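Local coordinates for beta-catenin homolog sys-1 (Caenorhabditis elegans, PDB 3C2G), which is a beta-catenin that acts as a transcription coregulator in the Wnt asymmetry pathway, binding the TCF factor POP-1 directly and activating or repressing target genes, at residues T374-Y379 / K441-C446; K433-D438 / D480-V485; G496-A501 / I526-V531; G537-V542 / I576-P581. All blocks are in the same frame, centred on the assembly; numbering follows the deposited sequence.

Contact 1: residues T374-Y379 / K441-C446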
# COMPACT_ATOMS: atom_id res chain seq x y z
N THR A 374 10.31 -20.01 -10.52
CA THR A 374 11.07 -20.25 -9.31
C THR A 374 10.34 -19.75 -8.05
O THR A 374 10.35 -20.41 -7.02
CB THR A 374 12.46 -19.59 -9.43
OG1 THR A 374 13.10 -20.05 -10.62
CG2 THR A 374 13.35 -19.90 -8.22
N ILE A 375 9.70 -18.59 -8.14
CA ILE A 375 9.02 -18.02 -6.97
C ILE A 375 7.82 -18.86 -6.57
O ILE A 375 7.63 -19.14 -5.40
CB ILE A 375 8.62 -16.55 -7.19
CG1 ILE A 375 9.86 -15.69 -7.25
CG2 ILE A 375 7.76 -16.05 -6.05
CD1 ILE A 375 9.68 -14.52 -8.16
N ILE A 376 7.02 -19.26 -7.55
CA ILE A 376 5.87 -20.11 -7.26
C ILE A 376 6.30 -21.45 -6.64
O ILE A 376 5.72 -21.88 -5.65
CB ILE A 376 5.01 -20.31 -8.52
CG1 ILE A 376 4.36 -18.99 -8.92
CG2 ILE A 376 3.94 -21.37 -8.30
CD1 ILE A 376 3.90 -18.95 -10.35
N SER A 377 7.35 -22.06 -7.21
CA SER A 377 7.85 -23.39 -6.81
C SER A 377 8.41 -23.52 -5.40
O SER A 377 8.46 -24.62 -4.86
CB SER A 377 8.93 -23.88 -7.78
OG SER A 377 8.39 -24.05 -9.07
N LYS A 378 8.86 -22.41 -4.83
CA LYS A 378 9.56 -22.44 -3.55
C LYS A 378 8.62 -22.62 -2.36
O LYS A 378 9.07 -22.99 -1.28
CB LYS A 378 10.43 -21.18 -3.38
CG LYS A 378 9.63 -19.93 -3.02
CD LYS A 378 10.40 -18.65 -3.32
CE LYS A 378 11.02 -18.05 -2.07
NZ LYS A 378 11.79 -16.83 -2.42
N TYR A 379 7.33 -22.37 -2.54
CA TYR A 379 6.37 -22.42 -1.43
C TYR A 379 5.69 -23.76 -1.30
O TYR A 379 5.42 -24.43 -2.30
CB TYR A 379 5.32 -21.31 -1.55
CG TYR A 379 5.90 -19.94 -1.44
CD1 TYR A 379 6.38 -19.45 -0.23
CD2 TYR A 379 5.99 -19.12 -2.57
CE1 TYR A 379 6.93 -18.19 -0.14
CE2 TYR A 379 6.54 -17.86 -2.48
CZ TYR A 379 7.00 -17.40 -1.27
OH TYR A 379 7.55 -16.15 -1.18
N LYS A 441 1.18 -29.70 -10.50
CA LYS A 441 0.67 -30.30 -9.29
C LYS A 441 0.37 -29.23 -8.24
O LYS A 441 -0.71 -29.23 -7.66
CB LYS A 441 1.63 -31.35 -8.73
CG LYS A 441 1.53 -32.72 -9.38
CD LYS A 441 2.56 -33.67 -8.76
CE LYS A 441 2.78 -34.90 -9.63
NZ LYS A 441 3.01 -36.14 -8.81
N LYS A 442 1.31 -28.31 -8.04
CA LYS A 442 1.16 -27.23 -7.08
C LYS A 442 0.02 -26.28 -7.44
O LYS A 442 -0.75 -25.86 -6.56
CB LYS A 442 2.48 -26.48 -6.92
CG LYS A 442 3.55 -27.33 -6.25
CD LYS A 442 4.87 -26.60 -6.03
CE LYS A 442 5.67 -27.34 -4.96
NZ LYS A 442 6.86 -26.58 -4.51
N LEU A 443 -0.10 -25.97 -8.72
CA LEU A 443 -1.16 -25.09 -9.18
C LEU A 443 -2.52 -25.74 -9.05
O LEU A 443 -3.48 -25.07 -8.69
CB LEU A 443 -0.93 -24.61 -10.62
CG LEU A 443 0.20 -23.60 -10.82
CD1 LEU A 443 0.15 -23.05 -12.23
CD2 LEU A 443 0.17 -22.46 -9.80
N MSE A 444 -2.60 -27.03 -9.33
CA MSE A 444 -3.90 -27.69 -9.21
C MSE A 444 -4.27 -27.91 -7.76
O MSE A 444 -5.44 -27.95 -7.42
CB MSE A 444 -4.04 -28.94 -10.10
CG MSE A 444 -3.08 -30.09 -9.87
SE MSE A 444 -3.24 -31.57 -11.21
CE MSE A 444 -3.07 -30.55 -12.87
N SER A 445 -3.28 -28.01 -6.88
CA SER A 445 -3.59 -28.14 -5.47
C SER A 445 -4.07 -26.83 -4.80
O SER A 445 -4.88 -26.90 -3.88
CB SER A 445 -2.45 -28.83 -4.70
OG SER A 445 -1.45 -27.91 -4.32
N CYS A 446 -3.63 -25.66 -5.26
CA CYS A 446 -4.21 -24.37 -4.83
C CYS A 446 -5.69 -24.27 -5.19
O CYS A 446 -6.46 -23.53 -4.55
CB CYS A 446 -3.53 -23.19 -5.51
SG CYS A 446 -1.81 -22.95 -5.17
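Lys-442 reaches across to the last turn of helix 368-377 and sets its ammonium group against backbone carbonyls. Its NZ donates a hydrogen bond to Ser-377 O at 2.6 Å, arriving 31° out of the carbonyl plane with a C=O...N angle of 136°. Lys-442 NZ also makes a weak bond to Tyr-379 O at 3.4 Å. A long aliphatic arm with a charged end suits this place, since carbonyls near a helix C-terminus often lack a backbone N-H donor, and Ser-377 O probably carries some of the negative polarisation of its helix. CG stands beside the backbone N (chi1 -68°) and the chain beyond it is extended, which gives the span needed. A methionine in place of Lys-442 would probably leave the carbonyls of Ser-377 and Tyr-379 without their cationic donor.

Beside this polar bridge, CG2 of Ile-376 faces CD2 of Leu-443 at 4.2 Å, a light apolar touch between two buried branched residues. The second shell steadies the ends: Ser-377 OG turns back to His-373 O, Tyr-379 OH is held by Asp-339, and Ser-445 OG bonds to Lys-442 O at 3.1 Å, on the same face as Cys-446 N, so that the carbonyl has two donors.

Helix 388-409 covers Ile-376 through Cys-401 and Tyr-379 through Val-394 and Ile-397, while helix 457-472 lies against Leu-443 through Phe-468, so the contact closes a buried seam between stacked armadillo helices.

Contact 2: residues K433-D438 / D480-V485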
# COMPACT_ATOMS: atom_id res chain seq x y z
N LYS A 433 8.28 -24.27 -19.11
CA LYS A 433 8.47 -24.71 -17.73
C LYS A 433 7.14 -24.81 -16.97
O LYS A 433 7.00 -25.66 -16.09
CB LYS A 433 9.41 -23.75 -17.00
CG LYS A 433 10.87 -23.93 -17.38
CD LYS A 433 11.77 -23.62 -16.19
CE LYS A 433 11.93 -24.83 -15.28
NZ LYS A 433 12.83 -25.86 -15.89
N PHE A 434 6.17 -23.98 -17.33
CA PHE A 434 4.87 -23.97 -16.66
C PHE A 434 3.99 -25.19 -16.92
O PHE A 434 2.97 -25.35 -16.23
CB PHE A 434 4.11 -22.65 -16.88
CG PHE A 434 4.58 -21.53 -15.99
CD1 PHE A 434 4.00 -21.33 -14.75
CD2 PHE A 434 5.62 -20.70 -16.38
CE1 PHE A 434 4.44 -20.29 -13.91
CE2 PHE A 434 6.07 -19.67 -15.54
CZ PHE A 434 5.47 -19.46 -14.31
N ILE A 435 4.36 -26.04 -17.87
CA ILE A 435 3.71 -27.34 -17.99
C ILE A 435 4.52 -28.51 -17.43
O ILE A 435 4.12 -29.66 -17.58
CB ILE A 435 3.18 -27.66 -19.43
CG1 ILE A 435 4.23 -27.40 -20.52
CG2 ILE A 435 1.87 -26.90 -19.71
CD1 ILE A 435 5.20 -28.55 -20.71
N GLU A 436 5.64 -28.23 -16.77
CA GLU A 436 6.35 -29.28 -16.03
C GLU A 436 5.47 -29.80 -14.91
O GLU A 436 4.66 -29.05 -14.37
CB GLU A 436 7.68 -28.78 -15.47
CG GLU A 436 8.81 -28.67 -16.50
CD GLU A 436 10.10 -28.13 -15.90
OE1 GLU A 436 10.10 -27.76 -14.70
OE2 GLU A 436 11.11 -28.08 -16.62
N ILE A 437 5.61 -31.08 -14.55
CA ILE A 437 4.63 -31.71 -13.66
C ILE A 437 4.60 -31.16 -12.24
O ILE A 437 3.56 -31.14 -11.60
CB ILE A 437 4.75 -33.25 -13.59
CG1 ILE A 437 6.16 -33.68 -13.21
CG2 ILE A 437 4.32 -33.87 -14.90
CD1 ILE A 437 6.19 -35.02 -12.55
N ASP A 438 5.75 -30.71 -11.74
CA ASP A 438 5.81 -30.20 -10.38
C ASP A 438 4.97 -28.94 -10.18
O ASP A 438 4.23 -28.86 -9.21
CB ASP A 438 7.26 -29.97 -9.95
CG ASP A 438 7.42 -29.91 -8.43
OD1 ASP A 438 6.47 -30.27 -7.68
OD2 ASP A 438 8.52 -29.51 -7.99
N ASP A 480 0.09 -32.46 -24.54
CA ASP A 480 -0.19 -33.89 -24.47
C ASP A 480 -0.04 -34.47 -23.07
O ASP A 480 -0.81 -35.35 -22.69
CB ASP A 480 0.66 -34.66 -25.49
CG ASP A 480 0.31 -34.31 -26.95
OD1 ASP A 480 -0.80 -33.77 -27.21
OD2 ASP A 480 1.14 -34.58 -27.86
N GLY A 481 0.92 -33.97 -22.29
CA GLY A 481 1.13 -34.46 -20.93
C GLY A 481 0.21 -33.92 -19.84
O GLY A 481 0.19 -34.44 -18.73
N VAL A 482 -0.56 -32.89 -20.16
CA VAL A 482 -1.25 -32.10 -19.13
C VAL A 482 -2.33 -32.87 -18.37
O VAL A 482 -2.32 -32.90 -17.13
CB VAL A 482 -1.79 -30.76 -19.70
CG1 VAL A 482 -2.71 -30.08 -18.71
CG2 VAL A 482 -0.64 -29.84 -20.05
N LEU A 483 -3.24 -33.50 -19.10
CA LEU A 483 -4.33 -34.24 -18.47
C LEU A 483 -3.90 -35.58 -17.90
O LEU A 483 -4.73 -36.35 -17.41
CB LEU A 483 -5.50 -34.42 -19.44
CG LEU A 483 -6.33 -33.18 -19.77
CD1 LEU A 483 -7.48 -33.56 -20.67
CD2 LEU A 483 -6.88 -32.52 -18.51
N ASN A 484 -2.60 -35.87 -17.95
CA ASN A 484 -2.07 -37.10 -17.35
C ASN A 484 -1.44 -36.87 -15.99
O ASN A 484 -1.03 -37.82 -15.32
CB ASN A 484 -1.04 -37.77 -18.27
CG ASN A 484 -1.64 -38.24 -19.60
OD1 ASN A 484 -2.85 -38.49 -19.72
ND2 ASN A 484 -0.78 -38.34 -20.61
N VAL A 485 -1.37 -35.61 -15.57
CA VAL A 485 -0.80 -35.27 -14.28
C VAL A 485 -1.85 -35.46 -13.18
O VAL A 485 -2.94 -34.89 -13.24
CB VAL A 485 -0.22 -33.84 -14.26
CG1 VAL A 485 0.52 -33.57 -12.96
CG2 VAL A 485 0.70 -33.62 -15.46
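Ile-435 and Val-482 bring their CA atoms to 7.0 Å, and Ile-437 and Val-485 approach to 6.5 Å, so a turn running into a helix and a loop with a 3-10 turn meet at two points. Residues 433-436 form the first turn, tied by Glu-436 N to Lys-433 O, which leads into helix 437-448 with Glu-436 at its N-cap position. Residues 480-485 include the 3-10 turn, in which Asn-484 N bonds to Gly-481 O and Val-485 N to Val-482 O.

The contact itself is made by methyl groups. CG2 of Ile-435 meets CG2 of Val-482 at 3.9 Å, the two side chains crossing at about a right angle; CG2 of Ile-437 meets CG2 of Val-485 at 3.7 Å. In both isoleucines CG1 sits between the backbone N and the carbonyl carbon (chi1 49° and 55°), which leaves CG2 as the branch offered to the valine. Beta-branched residues suit a junction where backbones come this close, because their methyls lie near the main chain. Lys-433 NZ and Glu-436 OE2 close a salt bridge of 2.9 Å within their own turn, on the syn side of the carboxylate but 29° out of its plane.

Val-477 and Pro-478 also pack on Ile-435, and Leu-440 on Val-485. The loop between helices 457-472 and 494-507 thus packs against the turn that starts helix 437-448, as in the all-helical armadillo solenoid.

Contact 3: residues G496-A501 / I526-V531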
# COMPACT_ATOMS: atom_id res chain seq x y z
N GLY A 496 -10.70 -32.77 -12.31
CA GLY A 496 -11.15 -32.96 -10.92
C GLY A 496 -10.91 -31.73 -10.07
O GLY A 496 -11.78 -31.31 -9.30
N HIS A 497 -9.73 -31.14 -10.21
CA HIS A 497 -9.39 -29.90 -9.52
C HIS A 497 -10.19 -28.67 -9.97
O HIS A 497 -10.60 -27.87 -9.13
CB HIS A 497 -7.88 -29.66 -9.54
CG HIS A 497 -7.10 -30.74 -8.86
ND1 HIS A 497 -6.95 -30.79 -7.49
CD2 HIS A 497 -6.47 -31.83 -9.34
CE1 HIS A 497 -6.24 -31.85 -7.16
NE2 HIS A 497 -5.93 -32.50 -8.27
N ILE A 498 -10.41 -28.52 -11.28
CA ILE A 498 -11.25 -27.44 -11.78
C ILE A 498 -12.62 -27.57 -11.13
O ILE A 498 -13.19 -26.58 -10.66
CB ILE A 498 -11.47 -27.48 -13.32
CG1 ILE A 498 -10.17 -27.57 -14.14
CG2 ILE A 498 -12.36 -26.35 -13.79
CD1 ILE A 498 -9.22 -26.46 -13.98
N CYS A 499 -13.15 -28.80 -11.13
CA CYS A 499 -14.49 -29.08 -10.60
C CYS A 499 -14.60 -28.82 -9.10
O CYS A 499 -15.64 -28.39 -8.63
CB CYS A 499 -14.91 -30.52 -10.93
SG CYS A 499 -15.23 -30.82 -12.71
N ALA A 500 -13.53 -29.06 -8.36
CA ALA A 500 -13.50 -28.75 -6.94
C ALA A 500 -13.59 -27.24 -6.66
O ALA A 500 -14.26 -26.82 -5.72
CB ALA A 500 -12.29 -29.34 -6.30
N ALA A 501 -12.93 -26.43 -7.49
CA ALA A 501 -12.95 -24.98 -7.29
C ALA A 501 -14.33 -24.44 -7.62
O ALA A 501 -14.84 -23.53 -6.94
CB ALA A 501 -11.90 -24.31 -8.13
N ILE A 526 -16.09 -22.53 -17.28
CA ILE A 526 -16.77 -22.97 -18.50
C ILE A 526 -15.79 -22.86 -19.68
O ILE A 526 -15.68 -23.75 -20.52
CB ILE A 526 -18.06 -22.14 -18.75
CG1 ILE A 526 -19.05 -22.28 -17.58
CG2 ILE A 526 -18.73 -22.53 -20.07
CD1 ILE A 526 -19.23 -23.69 -17.05
N SER A 527 -15.05 -21.76 -19.71
CA SER A 527 -14.19 -21.45 -20.82
C SER A 527 -12.96 -22.36 -20.84
O SER A 527 -12.46 -22.73 -21.90
CB SER A 527 -13.82 -19.97 -20.76
OG SER A 527 -12.66 -19.71 -21.49
N LEU A 528 -12.48 -22.74 -19.67
CA LEU A 528 -11.36 -23.66 -19.59
C LEU A 528 -11.75 -25.11 -19.94
O LEU A 528 -10.94 -25.87 -20.48
CB LEU A 528 -10.67 -23.58 -18.22
CG LEU A 528 -9.51 -24.52 -17.92
CD1 LEU A 528 -8.40 -24.41 -18.95
CD2 LEU A 528 -8.96 -24.26 -16.54
N LEU A 529 -12.98 -25.51 -19.63
CA LEU A 529 -13.42 -26.85 -19.97
C LEU A 529 -13.50 -26.99 -21.50
O LEU A 529 -13.13 -28.03 -22.05
CB LEU A 529 -14.75 -27.19 -19.31
CG LEU A 529 -14.72 -27.33 -17.79
CD1 LEU A 529 -16.14 -27.52 -17.27
CD2 LEU A 529 -13.81 -28.47 -17.33
N LEU A 530 -13.94 -25.91 -22.17
CA LEU A 530 -13.93 -25.82 -23.63
C LEU A 530 -12.54 -25.93 -24.25
O LEU A 530 -12.31 -26.73 -25.18
CB LEU A 530 -14.58 -24.51 -24.08
CG LEU A 530 -16.10 -24.52 -23.98
CD1 LEU A 530 -16.65 -23.20 -24.43
CD2 LEU A 530 -16.70 -25.69 -24.80
N VAL A 531 -11.61 -25.13 -23.73
CA VAL A 531 -10.24 -25.12 -24.21
C VAL A 531 -9.63 -26.51 -24.06
O VAL A 531 -9.03 -27.00 -24.99
CB VAL A 531 -9.39 -24.04 -23.49
CG1 VAL A 531 -7.94 -24.22 -23.80
CG2 VAL A 531 -9.84 -22.64 -23.93
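Ile-498 and Leu-528 meet through aliphatic branches alone, without any flat group between the segments. The one ring here, that of His-497, is directed away from helix 515-535: its ND1 is hydrogen-bonded to Ser-448, its NE2 has weak bonds to Asp-487 and Glu-492 O, and the side chain touches Met-444 and Arg-490. Both ring nitrogens are thus occupied on the far flank of helix 494-507, and the neighbouring residue, Ile-498, is the one that faces helix 515-535.

CD1 of Ile-498 comes to 3.4 Å from CD2 of Leu-528, a close methyl-to-methyl approach in which the two side chains are inclined to one another. The other branch of Ile-498, CG2, lies more loosely, 4.4 Å from CD2 of Leu-529. A forked residue is apt at this place, because its two arms can address two successive leucines.

Buried aliphatic packing between helices is the usual core of an armadillo domain, and here it joins two helices that follow each other in the chain. The backbones stay apart, with 8.5 Å between the CA atoms of Ile-498 and Leu-529, and side chains fill the interval. In Leu-528, CG lies opposite the backbone N (chi1 177°), and chi2 near 55° then turns CD2 to the isoleucine. Helix 457-472 closes in on the same pair, Leu-465 touching Ile-498 and Ile-469 touching Leu-528, while Leu-447 of helix 437-448 adds a further apolar contact to Ile-498.

Contact 4: residues G537-V542 / I576-P581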
# COMPACT_ATOMS: atom_id res chain seq x y z
N GLY A 537 -7.51 -32.42 -27.29
CA GLY A 537 -8.30 -33.45 -27.96
C GLY A 537 -8.94 -34.41 -26.99
O GLY A 537 -8.85 -35.62 -27.15
N ALA A 538 -9.60 -33.87 -25.96
CA ALA A 538 -10.09 -34.66 -24.84
C ALA A 538 -11.57 -34.45 -24.56
O ALA A 538 -12.01 -34.51 -23.41
CB ALA A 538 -9.26 -34.38 -23.60
N GLU A 539 -12.34 -34.21 -25.61
CA GLU A 539 -13.77 -33.99 -25.47
C GLU A 539 -14.45 -35.07 -24.62
O GLU A 539 -15.18 -34.74 -23.68
CB GLU A 539 -14.43 -33.86 -26.84
CG GLU A 539 -15.60 -32.92 -26.84
CD GLU A 539 -16.06 -32.57 -28.24
OE1 GLU A 539 -15.42 -31.72 -28.89
OE2 GLU A 539 -17.08 -33.14 -28.68
N LYS A 540 -14.20 -36.35 -24.92
CA LYS A 540 -14.72 -37.46 -24.12
C LYS A 540 -14.34 -37.36 -22.66
O LYS A 540 -15.19 -37.38 -21.78
CB LYS A 540 -14.21 -38.81 -24.65
CG LYS A 540 -15.06 -39.46 -25.71
CD LYS A 540 -16.05 -40.45 -25.12
CE LYS A 540 -16.93 -41.08 -26.21
NZ LYS A 540 -17.89 -42.09 -25.66
N GLU A 541 -13.03 -37.26 -22.42
CA GLU A 541 -12.45 -37.27 -21.09
C GLU A 541 -13.00 -36.14 -20.21
O GLU A 541 -13.37 -36.38 -19.06
CB GLU A 541 -10.91 -37.20 -21.20
CG GLU A 541 -10.12 -37.64 -19.94
CD GLU A 541 -8.59 -37.51 -20.06
OE1 GLU A 541 -7.88 -37.90 -19.10
OE2 GLU A 541 -8.07 -37.03 -21.11
N VAL A 542 -13.07 -34.93 -20.76
CA VAL A 542 -13.58 -33.79 -20.01
C VAL A 542 -15.03 -34.01 -19.59
O VAL A 542 -15.40 -33.79 -18.43
CB VAL A 542 -13.44 -32.45 -20.78
CG1 VAL A 542 -14.26 -31.37 -20.12
CG2 VAL A 542 -12.00 -32.02 -20.85
N ILE A 576 -21.06 -32.10 -23.65
CA ILE A 576 -21.17 -33.06 -22.56
C ILE A 576 -22.21 -34.15 -22.90
O ILE A 576 -21.99 -35.34 -22.63
CB ILE A 576 -21.49 -32.40 -21.18
CG1 ILE A 576 -20.31 -31.58 -20.67
CG2 ILE A 576 -21.85 -33.45 -20.13
CD1 ILE A 576 -20.70 -30.55 -19.64
N LEU A 577 -23.32 -33.74 -23.51
CA LEU A 577 -24.41 -34.67 -23.80
C LEU A 577 -24.12 -35.56 -25.00
O LEU A 577 -24.67 -36.65 -25.10
CB LEU A 577 -25.73 -33.93 -23.96
CG LEU A 577 -26.18 -33.19 -22.70
CD1 LEU A 577 -27.47 -32.44 -22.91
CD2 LEU A 577 -26.31 -34.16 -21.53
N GLU A 578 -23.24 -35.10 -25.90
CA GLU A 578 -22.76 -35.92 -27.00
C GLU A 578 -22.02 -37.15 -26.48
O GLU A 578 -22.07 -38.21 -27.10
CB GLU A 578 -21.86 -35.11 -27.94
CG GLU A 578 -21.52 -35.79 -29.28
CD GLU A 578 -20.74 -34.86 -30.24
OE1 GLU A 578 -21.14 -33.67 -30.40
OE2 GLU A 578 -19.72 -35.32 -30.84
N HIS A 579 -21.35 -37.02 -25.34
CA HIS A 579 -20.58 -38.14 -24.77
C HIS A 579 -21.20 -38.78 -23.51
O HIS A 579 -20.93 -39.93 -23.20
CB HIS A 579 -19.12 -37.74 -24.53
CG HIS A 579 -18.44 -37.19 -25.73
ND1 HIS A 579 -18.28 -35.83 -25.94
CD2 HIS A 579 -17.88 -37.80 -26.81
CE1 HIS A 579 -17.65 -35.63 -27.09
NE2 HIS A 579 -17.40 -36.81 -27.63
N CYS A 580 -22.04 -38.04 -22.80
CA CYS A 580 -22.78 -38.60 -21.67
C CYS A 580 -24.26 -38.31 -21.85
O CYS A 580 -24.81 -37.45 -21.16
CB CYS A 580 -22.28 -38.03 -20.34
SG CYS A 580 -20.49 -38.18 -20.11
N PRO A 581 -24.91 -39.05 -22.77
CA PRO A 581 -26.30 -38.79 -23.23
C PRO A 581 -27.34 -38.76 -22.11
O PRO A 581 -28.29 -37.96 -22.17
CB PRO A 581 -26.59 -39.97 -24.18
CG PRO A 581 -25.26 -40.51 -24.57
CD PRO A 581 -24.33 -40.24 -23.43
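His-579 lays its imidazole on the first turn of helix 539-544, at Lys-540. Its CB lies 4.1 Å from Lys-540 CD, and CG, set beside the backbone N (chi1 -54°), brings the ring over the lysine backbone. Lys-540 CA forms a CH-pi contact with the ring, 4.2 Å from the centroid and 14° off the normal. On that face Lys-540 N also lies above the ring centre; the opposite face carries Glu-578 CB toward its rim. The lysine arm, bent at chi2, passes the rim of the ring from the same face as its CA, with Lys-540 CG 3.5 Å from His-579 CD2. ND1 is hydrogen-bonded to Lys-575 O, which helps fix the rotation of the ring.

This surface contact lies in the armadillo domain, where the first turn of helix 539-544 meets the C-terminal part of helix 563-579. There the ring turns its CE1 edge to Glu-539; this carbon, between two nitrogens, is probably somewhat polarised. Glu-539 OE2 lies in the ring plane, 3.0 Å from His-579 CE1, with carboxylate and ring turned 70° apart. His-579 NE2 is farther from Glu-539 OE2, at 3.8 Å. An alanine in place of His-579 would probably open a gap over Lys-540 and leave Lys-575 O without its imidazole partner.

Glu-539 OE2 also stands 4.0 Å from Glu-578 OE2, a pairing of like charges probably eased by Lys-575, whose NZ forms a salt bridge with Glu-539 OE1.

The four contacts lie on the same side of the chain's centre, in its C-terminal part, and form a closed ring of touches. Contacts 1 and 2 share helix 437-448 and alternate along the chain; their centres are 13 Å apart, and Ile-376 CD1 touches Phe-434 CE1 at 3.8 Å. Contact 3 comes later in sequence, its centre 18 Å from that of contact 1, with Met-444 O next to the ring of His-497. Contact 4 follows 13 Å from contact 3, where Val-542 packs on Leu-529, and it also meets contact 2, Leu-483 CD1 lying 3.5 Å from Ala-538 CB. Across the ring, contacts 1 and 4 (about 11 Å between nearest atoms) and contacts 2 and 3 (about 6 Å) do not meet.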